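Local coordinates for protein Baccell_00875 (Bacteroides cellulosilyticus DSM 14838, PDB 5NO8) that probably works as a polysaccharide lyase that removes the rhamnose caps, linked to glucuronic acid, from complex arabinogalactan proteins, at residues N177-G182 / N243-F248; S257-C262 / N579-S584; V538-S543 / M572-A577. One frame throughout, in Å; residues are numbered along the deposited sequence.

Interaction 1 of 3, residues N177-G182 / N243-F248; sequences NAIRMG and NGNDDF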
ATOM      1  N   ASN A 177      -1.219 -10.130  10.150  1.00 14.72           N
ATOM      2  CA  ASN A 177      -2.052 -11.062   9.424  1.00 14.77           C
ATOM      3  C   ASN A 177      -1.357 -11.330   8.105  1.00 15.15           C
ATOM      4  O   ASN A 177      -1.288 -10.452   7.264  1.00 14.21           O
ATOM      5  CB  ASN A 177      -3.429 -10.465   9.218  1.00 15.76           C
ATOM      6  CG  ASN A 177      -4.384 -11.417   8.536  1.00 16.73           C
ATOM      7  OD1 ASN A 177      -4.137 -12.636   8.493  1.00 18.51           O
ATOM      8  ND2 ASN A 177      -5.458 -10.880   7.975  1.00 16.88           N
ATOM      9  N   ALA A 178      -0.781 -12.531   7.952  1.00 14.91           N
ATOM     10  CA  ALA A 178      -0.062 -12.902   6.769  1.00 14.51           C
ATOM     11  C   ALA A 178      -0.931 -13.767   5.875  1.00 14.90           C
ATOM     12  O   ALA A 178      -1.249 -14.898   6.205  1.00 14.95           O
ATOM     13  CB  ALA A 178       1.217 -13.604   7.150  1.00 15.43           C
ATOM     14  N   ILE A 179      -1.347 -13.189   4.749  1.00 15.58           N
ATOM     15  CA  ILE A 179      -2.276 -13.833   3.828  1.00 16.36           C
ATOM     16  C   ILE A 179      -1.503 -14.369   2.639  1.00 15.48           C
ATOM     17  O   ILE A 179      -0.838 -13.626   1.936  1.00 16.30           O
ATOM     18  CB  ILE A 179      -3.362 -12.841   3.372  1.00 17.01           C
ATOM     19  CG1 ILE A 179      -4.173 -12.321   4.566  1.00 18.17           C
ATOM     20  CG2 ILE A 179      -4.271 -13.466   2.331  1.00 17.08           C
ATOM     21  CD1 ILE A 179      -4.929 -13.363   5.351  1.00 19.52           C
ATOM     22  N   ARG A 180      -1.545 -15.676   2.435  1.00 16.56           N
ATOM     23  CA  ARG A 180      -0.915 -16.273   1.268  1.00 16.99           C
ATOM     24  C   ARG A 180      -1.419 -15.569   0.021  1.00 17.55           C
ATOM     25  O   ARG A 180      -2.618 -15.300  -0.104  1.00 18.99           O
ATOM     26  CB  ARG A 180      -1.221 -17.772   1.186  1.00 17.81           C
ATOM     27  CG  ARG A 180      -0.355 -18.533   0.187  1.00 17.86           C
ATOM     28  CD  ARG A 180      -0.975 -19.899  -0.064  1.00 18.37           C
ATOM     29  NE  ARG A 180      -1.236 -20.622   1.179  1.00 18.48           N
ATOM     30  CZ  ARG A 180      -0.476 -21.572   1.727  1.00 18.52           C
ATOM     31  NH1 ARG A 180       0.632 -22.007   1.150  1.00 19.87           N
ATOM     32  NH2 ARG A 180      -0.848 -22.100   2.877  1.00 19.15           N
ATOM     33  N   MET A 181      -0.513 -15.232  -0.881  1.00 17.54           N
ATOM     34  CA  MET A 181      -0.846 -14.285  -1.957  1.00 18.88           C
ATOM     35  C   MET A 181      -1.938 -14.808  -2.905  1.00 19.68           C
ATOM     36  O   MET A 181      -2.768 -14.028  -3.400  1.00 20.52           O
ATOM     37  CB  MET A 181       0.397 -13.822  -2.712  1.00 18.53           C
ATOM     38  CG  MET A 181       1.415 -13.083  -1.840  1.00 18.08           C
ATOM     39  SD  MET A 181       2.749 -12.417  -2.813  1.00 19.37           S
ATOM     40  CE  MET A 181       3.783 -11.662  -1.554  1.00 19.86           C
ATOM     41  N   GLY A 182      -1.987 -16.121  -3.098  1.00 20.25           N
ATOM     42  CA  GLY A 182      -3.072 -16.745  -3.877  1.00 20.55           C
ATOM     43  C   GLY A 182      -4.378 -16.917  -3.140  1.00 23.52           C
ATOM     44  O   GLY A 182      -5.313 -17.477  -3.685  1.00 22.70           O
ATOM     45  N   ASN A 243      -7.946 -19.360   8.747  1.00 18.90           N
ATOM     46  CA  ASN A 243      -8.644 -19.580   7.472  1.00 21.91           C
ATOM     47  C   ASN A 243      -9.108 -18.347   6.745  1.00 22.20           C
ATOM     48  O   ASN A 243      -9.834 -18.451   5.771  1.00 23.97           O
ATOM     49  CB  ASN A 243      -9.810 -20.534   7.710  1.00 25.08           C
ATOM     50  CG  ASN A 243      -9.351 -21.957   7.891  1.00 30.34           C
ATOM     51  OD1 ASN A 243      -8.416 -22.418   7.218  1.00 36.75           O
ATOM     52  ND2 ASN A 243     -10.000 -22.673   8.806  1.00 35.68           N
ATOM     53  N   GLY A 244      -8.687 -17.165   7.174  1.00 20.33           N
ATOM     54  CA  GLY A 244      -9.040 -15.928   6.458  1.00 21.06           C
ATOM     55  C   GLY A 244      -9.341 -14.834   7.463  1.00 21.10           C
ATOM     56  O   GLY A 244      -9.224 -15.061   8.669  1.00 18.97           O
ATOM     57  N   ASN A 245      -9.733 -13.669   6.964  1.00 21.80           N
ATOM     58  CA  ASN A 245      -9.858 -12.480   7.816  1.00 22.56           C
ATOM     59  C   ASN A 245     -10.816 -12.646   8.990  1.00 23.16           C
ATOM     60  O   ASN A 245     -10.501 -12.229  10.107  1.00 21.60           O
ATOM     61  CB  ASN A 245     -10.204 -11.247   6.986  1.00 23.66           C
ATOM     62  CG  ASN A 245      -9.112 -10.896   5.981  1.00 26.84           C
ATOM     63  OD1 ASN A 245      -7.918 -10.963   6.273  1.00 25.99           O
ATOM     64  ND2 ASN A 245      -9.524 -10.542   4.773  1.00 31.06           N
ATOM     65  N   ASP A 246     -11.974 -13.264   8.769  1.00 23.09           N
ATOM     66  CA  ASP A 246     -12.938 -13.463   9.859  1.00 22.98           C
ATOM     67  C   ASP A 246     -12.411 -14.393  10.923  1.00 21.79           C
ATOM     68  O   ASP A 246     -12.635 -14.183  12.101  1.00 21.39           O
ATOM     69  CB  ASP A 246     -14.280 -14.027   9.342  1.00 26.43           C
ATOM     70  CG  ASP A 246     -15.139 -12.997   8.654  1.00 32.59           C
ATOM     71  OD1 ASP A 246     -14.927 -11.774   8.850  1.00 37.37           O
ATOM     72  OD2 ASP A 246     -16.071 -13.421   7.916  1.00 36.95           O
ATOM     73  N   ASP A 247     -11.762 -15.470  10.490  1.00 20.20           N
ATOM     74  CA  ASP A 247     -11.214 -16.449  11.398  1.00 19.66           C
ATOM     75  C   ASP A 247     -10.051 -15.823  12.173  1.00 17.85           C
ATOM     76  O   ASP A 247      -9.939 -16.016  13.386  1.00 18.94           O
ATOM     77  CB  ASP A 247     -10.745 -17.662  10.605  1.00 20.42           C
ATOM     78  CG  ASP A 247     -10.386 -18.847  11.480  1.00 20.87           C
ATOM     79  OD1 ASP A 247     -11.076 -19.092  12.481  1.00 23.11           O
ATOM     80  OD2 ASP A 247      -9.414 -19.561  11.149  1.00 20.21           O
ATOM     81  N   PHE A 248      -9.220 -15.057  11.471  1.00 16.43           N
ATOM     82  CA  PHE A 248      -8.131 -14.295  12.133  1.00 16.41           C
ATOM     83  C   PHE A 248      -8.686 -13.396  13.233  1.00 15.84           C
ATOM     84  O   PHE A 248      -8.236 -13.449  14.380  1.00 16.29           O
ATOM     85  CB  PHE A 248      -7.341 -13.464  11.134  1.00 16.00           C
ATOM     86  CG  PHE A 248      -6.310 -12.570  11.783  1.00 16.40           C
ATOM     87  CD1 PHE A 248      -5.093 -13.092  12.236  1.00 17.01           C
ATOM     88  CD2 PHE A 248      -6.553 -11.218  11.950  1.00 17.01           C
ATOM     89  CE1 PHE A 248      -4.144 -12.285  12.838  1.00 15.77           C
ATOM     90  CE2 PHE A 248      -5.618 -10.390  12.585  1.00 16.41           C
ATOM     91  CZ  PHE A 248      -4.404 -10.924  13.017  1.00 16.16           C
TER

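Interaction 2 of 3, residues S257-C262 / N579-S584; sequences SVLVSC and NGFQPS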
ATOM      1  N   SER A 257      -7.073 -10.260  22.840  1.00 17.99           N
ATOM      2  CA  SER A 257      -6.767  -8.937  22.302  1.00 17.36           C
ATOM      3  C   SER A 257      -8.064  -8.210  21.895  1.00 16.45           C
ATOM      4  O   SER A 257      -9.166  -8.675  22.216  1.00 16.84           O
ATOM      5  CB  SER A 257      -5.811  -9.070  21.137  1.00 17.38           C
ATOM      6  OG  SER A 257      -5.326  -7.792  20.746  1.00 15.68           O
ATOM      7  N   VAL A 258      -7.934  -7.036  21.274  1.00 14.88           N
ATOM      8  CA  VAL A 258      -9.098  -6.234  20.888  1.00 14.43           C
ATOM      9  C   VAL A 258      -8.953  -5.775  19.461  1.00 14.60           C
ATOM     10  O   VAL A 258      -7.844  -5.781  18.905  1.00 15.22           O
ATOM     11  CB  VAL A 258      -9.307  -5.014  21.821  1.00 14.89           C
ATOM     12  CG1 VAL A 258      -9.418  -5.455  23.272  1.00 16.32           C
ATOM     13  CG2 VAL A 258      -8.200  -3.985  21.677  1.00 15.32           C
ATOM     14  N   LEU A 259     -10.079  -5.388  18.855  1.00 14.38           N
ATOM     15  CA  LEU A 259     -10.105  -4.869  17.491  1.00 14.40           C
ATOM     16  C   LEU A 259     -10.717  -3.473  17.528  1.00 14.63           C
ATOM     17  O   LEU A 259     -11.819  -3.280  18.063  1.00 15.00           O
ATOM     18  CB  LEU A 259     -10.947  -5.761  16.563  1.00 15.19           C
ATOM     19  CG  LEU A 259     -10.353  -7.126  16.282  1.00 16.74           C
ATOM     20  CD1 LEU A 259     -11.451  -8.047  15.785  1.00 18.53           C
ATOM     21  CD2 LEU A 259      -9.204  -7.013  15.289  1.00 16.92           C
ATOM     22  N   VAL A 260      -9.998  -2.511  16.966  1.00 14.53           N
ATOM     23  CA  VAL A 260     -10.473  -1.145  16.854  1.00 15.08           C
ATOM     24  C   VAL A 260     -10.870  -0.885  15.416  1.00 15.23           C
ATOM     25  O   VAL A 260     -10.196  -1.311  14.493  1.00 14.43           O
ATOM     26  CB  VAL A 260      -9.389  -0.163  17.315  1.00 15.79           C
ATOM     27  CG1 VAL A 260      -9.825   1.279  17.147  1.00 16.05           C
ATOM     28  CG2 VAL A 260      -9.109  -0.414  18.781  1.00 16.81           C
ATOM     29  N   SER A 261     -11.968  -0.151  15.234  1.00 15.58           N
ATOM     30  CA  SER A 261     -12.371   0.279  13.916  1.00 15.48           C
ATOM     31  C   SER A 261     -13.115   1.613  14.029  1.00 15.89           C
ATOM     32  O   SER A 261     -13.720   1.905  15.060  1.00 16.23           O
ATOM     33  CB  SER A 261     -13.272  -0.763  13.258  1.00 17.25           C
ATOM     34  OG  SER A 261     -14.324  -1.115  14.133  1.00 19.64           O
ATOM     35  N   CYS A 262     -13.112   2.357  12.931  1.00 16.49           N
ATOM     36  CA  CYS A 262     -13.803   3.642  12.836  1.00 16.80           C
ATOM     37  C   CYS A 262     -14.801   3.570  11.698  1.00 16.94           C
ATOM     38  O   CYS A 262     -14.638   2.798  10.767  1.00 17.97           O
ATOM     39  CB  CYS A 262     -12.819   4.771  12.558  1.00 18.39           C
ATOM     40  SG  CYS A 262     -11.489   4.902  13.784  1.00 22.08           S
ATOM     41  N   ASN A 579      -4.618  -6.195   0.582  1.00 14.67           N
ATOM     42  CA  ASN A 579      -5.164  -5.104   1.399  1.00 15.85           C
ATOM     43  C   ASN A 579      -5.436  -5.553   2.822  1.00 15.75           C
ATOM     44  O   ASN A 579      -6.084  -6.595   3.068  1.00 15.54           O
ATOM     45  CB  ASN A 579      -6.508  -4.638   0.855  1.00 16.75           C
ATOM     46  CG  ASN A 579      -6.405  -3.908  -0.457  1.00 18.04           C
ATOM     47  OD1 ASN A 579      -5.382  -3.898  -1.126  1.00 17.74           O
ATOM     48  ND2 ASN A 579      -7.508  -3.310  -0.851  1.00 20.23           N
ATOM     49  N   GLY A 580      -5.036  -4.709   3.773  1.00 14.27           N
ATOM     50  CA  GLY A 580      -5.324  -4.969   5.165  1.00 14.62           C
ATOM     51  C   GLY A 580      -6.583  -4.254   5.636  1.00 14.70           C
ATOM     52  O   GLY A 580      -7.246  -3.535   4.855  1.00 14.91           O
ATOM     53  N   PHE A 581      -6.924  -4.461   6.910  1.00 14.12           N
ATOM     54  CA  PHE A 581      -8.078  -3.804   7.543  1.00 14.08           C
ATOM     55  C   PHE A 581      -7.656  -3.014   8.774  1.00 13.20           C
ATOM     56  O   PHE A 581      -8.495  -2.728   9.645  1.00 13.47           O
ATOM     57  CB  PHE A 581      -9.199  -4.807   7.860  1.00 15.75           C
ATOM     58  CG  PHE A 581      -8.758  -5.953   8.726  1.00 16.64           C
ATOM     59  CD1 PHE A 581      -8.739  -5.841  10.112  1.00 17.47           C
ATOM     60  CD2 PHE A 581      -8.343  -7.151   8.144  1.00 17.93           C
ATOM     61  CE1 PHE A 581      -8.317  -6.905  10.905  1.00 19.06           C
ATOM     62  CE2 PHE A 581      -7.913  -8.205   8.937  1.00 17.65           C
ATOM     63  CZ  PHE A 581      -7.883  -8.071  10.304  1.00 18.39           C
ATOM     64  N   GLN A 582      -6.380  -2.620   8.833  1.00 13.09           N
ATOM     65  CA  GLN A 582      -5.858  -1.904   9.990  1.00 12.87           C
ATOM     66  C   GLN A 582      -6.618  -0.578  10.187  1.00 12.49           C
ATOM     67  O   GLN A 582      -7.011   0.076   9.191  1.00 12.69           O
ATOM     68  CB  GLN A 582      -4.388  -1.564   9.835  1.00 13.09           C
ATOM     69  CG  GLN A 582      -3.447  -2.737   9.653  1.00 13.43           C
ATOM     70  CD  GLN A 582      -3.201  -3.081   8.214  1.00 13.96           C
ATOM     71  OE1 GLN A 582      -4.128  -2.993   7.384  1.00 13.72           O
ATOM     72  NE2 GLN A 582      -1.968  -3.461   7.888  1.00 12.80           N
ATOM     73  N   PRO A 583      -6.800  -0.144  11.429  1.00 12.34           N
ATOM     74  CA  PRO A 583      -7.603   1.098  11.659  1.00 11.80           C
ATOM     75  C   PRO A 583      -6.786   2.381  11.517  1.00 12.63           C
ATOM     76  O   PRO A 583      -6.558   3.116  12.494  1.00 11.84           O
ATOM     77  CB  PRO A 583      -8.126   0.892  13.076  1.00 12.08           C
ATOM     78  CG  PRO A 583      -7.020   0.121  13.743  1.00 11.94           C
ATOM     79  CD  PRO A 583      -6.550  -0.849  12.701  1.00 11.85           C
ATOM     80  N   SER A 584      -6.327   2.610  10.289  1.00 12.36           N
ATOM     81  CA  SER A 584      -5.527   3.764   9.907  1.00 12.26           C
ATOM     82  C   SER A 584      -5.910   4.132   8.478  1.00 12.18           C
ATOM     83  O   SER A 584      -6.023   3.270   7.629  1.00 12.46           O
ATOM     84  CB  SER A 584      -4.038   3.435   9.939  1.00 12.15           C
ATOM     85  OG  SER A 584      -3.255   4.501   9.416  1.00 13.05           O
TER

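Interaction 3 of 3, residues V538-S543 / M572-A577; sequences VNYEQS and MPVLEA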
ATOM      1  N   VAL A 538       7.419  -4.920 -12.002  1.00 29.46           N
ATOM      2  CA  VAL A 538       7.639  -5.735 -10.807  1.00 28.85           C
ATOM      3  C   VAL A 538       7.149  -7.122 -11.212  1.00 29.21           C
ATOM      4  O   VAL A 538       6.292  -7.233 -12.086  1.00 28.27           O
ATOM      5  CB  VAL A 538       6.839  -5.173  -9.606  1.00 29.28           C
ATOM      6  CG1 VAL A 538       7.184  -5.886  -8.303  1.00 30.38           C
ATOM      7  CG2 VAL A 538       7.067  -3.668  -9.461  1.00 28.06           C
ATOM      8  N   ASN A 539       7.684  -8.178 -10.597  1.00 28.87           N
ATOM      9  CA  ASN A 539       7.382  -9.554 -11.041  1.00 28.63           C
ATOM     10  C   ASN A 539       5.955  -9.977 -10.762  1.00 27.95           C
ATOM     11  O   ASN A 539       5.367 -10.742 -11.519  1.00 27.72           O
ATOM     12  CB  ASN A 539       8.328 -10.588 -10.400  1.00 29.21           C
ATOM     13  CG  ASN A 539       9.788 -10.383 -10.769  1.00 30.00           C
ATOM     14  OD1 ASN A 539      10.697 -10.765  -9.990  1.00 30.89           O
ATOM     15  ND2 ASN A 539      10.040  -9.768 -11.920  1.00 26.62           N
ATOM     16  N   TYR A 540       5.419  -9.496  -9.647  1.00 25.38           N
ATOM     17  CA  TYR A 540       4.047  -9.742  -9.293  1.00 23.06           C
ATOM     18  C   TYR A 540       3.688  -8.598  -8.390  1.00 21.72           C
ATOM     19  O   TYR A 540       4.465  -8.279  -7.512  1.00 22.88           O
ATOM     20  CB  TYR A 540       3.937 -11.074  -8.544  1.00 23.07           C
ATOM     21  CG  TYR A 540       2.566 -11.376  -8.025  1.00 21.78           C
ATOM     22  CD1 TYR A 540       1.576 -11.878  -8.865  1.00 22.76           C
ATOM     23  CD2 TYR A 540       2.235 -11.143  -6.680  1.00 21.78           C
ATOM     24  CE1 TYR A 540       0.296 -12.133  -8.399  1.00 22.29           C
ATOM     25  CE2 TYR A 540       0.960 -11.415  -6.199  1.00 21.14           C
ATOM     26  CZ  TYR A 540      -0.006 -11.898  -7.066  1.00 23.11           C
ATOM     27  OH  TYR A 540      -1.268 -12.168  -6.599  1.00 22.91           O
ATOM     28  N   GLU A 541       2.515  -8.003  -8.573  1.00 21.17           N
ATOM     29  CA  GLU A 541       2.108  -6.870  -7.720  1.00 21.58           C
ATOM     30  C   GLU A 541       0.672  -6.468  -7.948  1.00 20.56           C
ATOM     31  O   GLU A 541       0.022  -6.880  -8.918  1.00 19.66           O
ATOM     32  CB  GLU A 541       3.005  -5.656  -7.973  1.00 23.44           C
ATOM     33  CG  GLU A 541       3.033  -5.214  -9.434  1.00 24.77           C
ATOM     34  CD  GLU A 541       3.071  -3.700  -9.591  1.00 27.85           C
ATOM     35  OE1 GLU A 541       2.255  -3.024  -8.897  1.00 28.77           O
ATOM     36  OE2 GLU A 541       3.875  -3.180 -10.409  1.00 25.89           O
ATOM     37  N   GLN A 542       0.188  -5.600  -7.065  1.00 19.21           N
ATOM     38  CA  GLN A 542      -1.169  -5.135  -7.146  1.00 18.77           C
ATOM     39  C   GLN A 542      -1.508  -4.381  -8.434  1.00 19.10           C
ATOM     40  O   GLN A 542      -2.659  -4.465  -8.895  1.00 19.98           O
ATOM     41  CB  GLN A 542      -1.513  -4.305  -5.902  1.00 18.83           C
ATOM     42  CG  GLN A 542      -2.892  -3.637  -5.934  1.00 16.90           C
ATOM     43  CD  GLN A 542      -2.835  -2.208  -6.406  1.00 17.33           C
ATOM     44  OE1 GLN A 542      -1.775  -1.677  -6.687  1.00 16.43           O
ATOM     45  NE2 GLN A 542      -3.996  -1.570  -6.480  1.00 16.83           N
ATOM     46  N   SER A 543      -0.558  -3.661  -9.018  1.00 20.29           N
ATOM     47  CA  SER A 543      -0.849  -2.960 -10.271  1.00 22.30           C
ATOM     48  C   SER A 543      -0.590  -3.801 -11.540  1.00 23.28           C
ATOM     49  O   SER A 543      -0.532  -3.252 -12.634  1.00 24.41           O
ATOM     50  CB  SER A 543      -0.194  -1.573 -10.336  1.00 23.37           C
ATOM     51  OG  SER A 543       1.207  -1.630 -10.543  1.00 27.09           O
ATOM     52  N   MET A 572     -10.873 -11.829  -7.784  1.00 21.69           N
ATOM     53  CA  MET A 572     -11.138 -10.852  -6.700  1.00 22.60           C
ATOM     54  C   MET A 572     -10.432 -11.188  -5.389  1.00 22.17           C
ATOM     55  O   MET A 572      -9.853 -10.288  -4.811  1.00 20.38           O
ATOM     56  CB  MET A 572     -12.632 -10.651  -6.449  1.00 24.53           C
ATOM     57  CG  MET A 572     -13.293  -9.769  -7.488  1.00 27.09           C
ATOM     58  SD  MET A 572     -12.852  -8.026  -7.316  1.00 31.81           S
ATOM     59  CE  MET A 572     -13.804  -7.641  -5.866  1.00 32.50           C
ATOM     60  N   PRO A 573     -10.466 -12.466  -4.930  1.00 21.94           N
ATOM     61  CA  PRO A 573      -9.790 -12.796  -3.658  1.00 21.80           C
ATOM     62  C   PRO A 573      -8.276 -12.585  -3.691  1.00 19.53           C
ATOM     63  O   PRO A 573      -7.670 -12.228  -2.664  1.00 19.95           O
ATOM     64  CB  PRO A 573     -10.134 -14.274  -3.439  1.00 23.66           C
ATOM     65  CG  PRO A 573     -11.356 -14.505  -4.268  1.00 24.27           C
ATOM     66  CD  PRO A 573     -11.127 -13.665  -5.482  1.00 23.55           C
ATOM     67  N   VAL A 574      -7.673 -12.793  -4.850  1.00 18.69           N
ATOM     68  CA  VAL A 574      -6.272 -12.535  -5.064  1.00 18.99           C
ATOM     69  C   VAL A 574      -5.969 -11.026  -4.971  1.00 18.96           C
ATOM     70  O   VAL A 574      -4.963 -10.616  -4.361  1.00 17.70           O
ATOM     71  CB  VAL A 574      -5.807 -13.200  -6.389  1.00 20.04           C
ATOM     72  CG1 VAL A 574      -4.419 -12.785  -6.779  1.00 20.91           C
ATOM     73  CG2 VAL A 574      -5.894 -14.721  -6.255  1.00 21.90           C
ATOM     74  N   LEU A 575      -6.862 -10.194  -5.508  1.00 17.25           N
ATOM     75  CA  LEU A 575      -6.696  -8.749  -5.371  1.00 17.26           C
ATOM     76  C   LEU A 575      -6.911  -8.275  -3.941  1.00 16.81           C
ATOM     77  O   LEU A 575      -6.163  -7.402  -3.439  1.00 17.16           O
ATOM     78  CB  LEU A 575      -7.674  -8.000  -6.281  1.00 18.14           C
ATOM     79  CG  LEU A 575      -7.579  -6.481  -6.208  1.00 17.95           C
ATOM     80  CD1 LEU A 575      -6.194  -6.030  -6.554  1.00 17.96           C
ATOM     81  CD2 LEU A 575      -8.563  -5.833  -7.159  1.00 19.43           C
ATOM     82  N   GLU A 576      -7.918  -8.827  -3.285  1.00 16.80           N
ATOM     83  CA  GLU A 576      -8.243  -8.431  -1.917  1.00 17.67           C
ATOM     84  C   GLU A 576      -7.171  -8.809  -0.919  1.00 17.67           C
ATOM     85  O   GLU A 576      -7.042  -8.148   0.118  1.00 16.73           O
ATOM     86  CB  GLU A 576      -9.602  -8.981  -1.467  1.00 19.43           C
ATOM     87  CG  GLU A 576     -10.744  -8.378  -2.276  1.00 21.61           C
ATOM     88  CD  GLU A 576     -12.111  -8.763  -1.771  1.00 24.09           C
ATOM     89  OE1 GLU A 576     -12.294  -8.843  -0.535  1.00 28.33           O
ATOM     90  OE2 GLU A 576     -13.016  -8.951  -2.604  1.00 27.74           O
ATOM     91  N   ALA A 577      -6.370  -9.821  -1.244  1.00 16.45           N
ATOM     92  CA  ALA A 577      -5.298 -10.259  -0.344  1.00 15.89           C
ATOM     93  C   ALA A 577      -4.183  -9.212  -0.145  1.00 15.41           C
ATOM     94  O   ALA A 577      -3.478  -9.227   0.875  1.00 15.22           O
ATOM     95  CB  ALA A 577      -4.713 -11.581  -0.828  1.00 16.84           C
TER
HETATM   96  O   HOH W   1      -2.307 -11.503  -4.185  1.00 18.26           O

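Interaction 1 of 3, residues N177-G182 / N243-F248
Asn177 lies flat over one face of the Phe248 ring, and this stack is the tight part of the contact. CB sits 3.9 Å from the centroid of the Phe248 ring in a CH-pi contact, and the amide runs on over the same face with its plane only 7° from that of the ring. CG of Asn177 is anti to the backbone N (chi1 -177°), which carries the amide out toward the helix. There ND2 of Asn177 donates to OD1 of Asn245 at 3.0 Å, in the plane of both amides but with a bent N-H angle of 131°. At the other corner OD1 takes a weak hydrogen bond from His242, so both polar ends of the buried amide are engaged. Replacing Phe248 by an alanine would probably leave one face of this amide without its aromatic support and open a gap beneath it.

The packing thins toward Asn245. Besides the amide of Asn177, CD1 of Ile179 comes near, 3.9 Å from OD1 of Asn245, and Gly244, the N-cap, and Asn243 lead out to solvent.

Helix 245-254 follows directly after strand 232-242 and packs back against the same antiparallel sheet, in which strand 175-180 runs between 187-194 and 163-168. Phe248 also meets Tyr175 edge-to-face and touches Phe240 and His242, so the first helical turn lies against the sheet.

Interaction 2 of 3, residues S257-C262 / N579-S584
Pro583 meets a backbone carbonyl more closely than any side chain of the strand: its CB comes to 3.3 Å from O of Val260. CG of Pro583 follows at 3.6 Å from the same oxygen, so one edge of the pyrrolidine ring borders the carbonyl. Pro583 is the centre of an inverse gamma turn, and that sharp bend points its ring at the strand while Gln582 and Ser584, on either side of it in sequence, turn their side chains away. The same ring also meets the side chain of Val260, whose CB is 4.3 Å from CG of Pro583.

A second, looser touch lies alongside. Phe581 has its CG next to both the backbone N and the carbonyl carbon (chi1 56°), and the ring reaches Leu259 with its edge: CD2 of Leu259 is 4.5 Å from CE1 of Phe581, close to the ring plane. Arg249 makes a cation-pi contact with Phe581 and also touches Leu259, so helix 245-254 completes this side.

Strand 259-262 is an outermost strand of its sheet and bonds through Leu259 and Ser261 to strand 272-278. The loop at 579-584 comes from the helical part of the chain and passes beside this strand; the carbonyl of Pro583 takes a backbone hydrogen bond from Asp331, and its ring packs on Trp168 and Tyr265.

No hydrogen bond joins the two segments. Their fit therefore rests on shape, on apolar contact and on a proline ring laid against a carbonyl oxygen, with the polar tie between loop and sheet made by neighbours such as Asp331.

Interaction 3 of 3, residues V538-S543 / M572-A577
Tyr540 and Gln542 bring the start of helix 542-559 up to the last turns of helix 562-576, closing the open end of a helical hairpin whose two helices follow one another in the chain. Tyr540 comes first. With CG anti to the backbone N (chi1 175°), its ring extends toward the second helix, and OH lies just 3.2 Å from CG1 of Val574, a close approach for a hydroxyl and a methyl group. The hydroxyl's polar need is met by a water in the same contact: Tyr540 OH donates to this water 2.7 Å away, and the water lies in the ring plane at its edge. That water in turn donates to the backbone O of Val574 at 2.8 Å, bridging the phenol to a carbonyl near the end of the second helix. Ala155, Cys158 and Ile159 of helix 155-161 pack round the tyrosine.

Glu541 does not reach across; it serves as N-cap of the helix and forms a salt bridge with Arg593. Next comes Gln542, which offers its aliphatic part to the hairpin: CG is 4.1 Å from CD1 of Leu575. Its chain then bends, and the buried amide is satisfied away from this contact, NE2 by Trp614 O and Thr618, OE1 by Arg593. Leu575 also packs on Val545, Ala546 and Ile549. At Ser543 the cap closes: its N donates to OE1 of Glu541 at 2.9 Å, reaching that oxygen from 46° out of the carboxylate plane.

Interaction 1 stands between the other two, its centre about 14 Å from the centre of each, while those of interactions 2 and 3 are about 21 Å apart. Phe581 ties it to interaction 2: CE2 is 3.8 Å from ND2 of Asn177, and CZ is 3.8 Å from CD2 of Phe248. Toward interaction 3, CG2 of Ile179 packs 3.7 Å from CB of Ala577, and Met181 touches Tyr540. Residues 572-577 run almost directly into 579-584, so one piece of chain serves both contacts, and interaction 3 is nested within the loop that interaction 2 closes. A glycerol, probably from the crystallisation liquor, bonds to Glu541 and Ser543 at interaction 3.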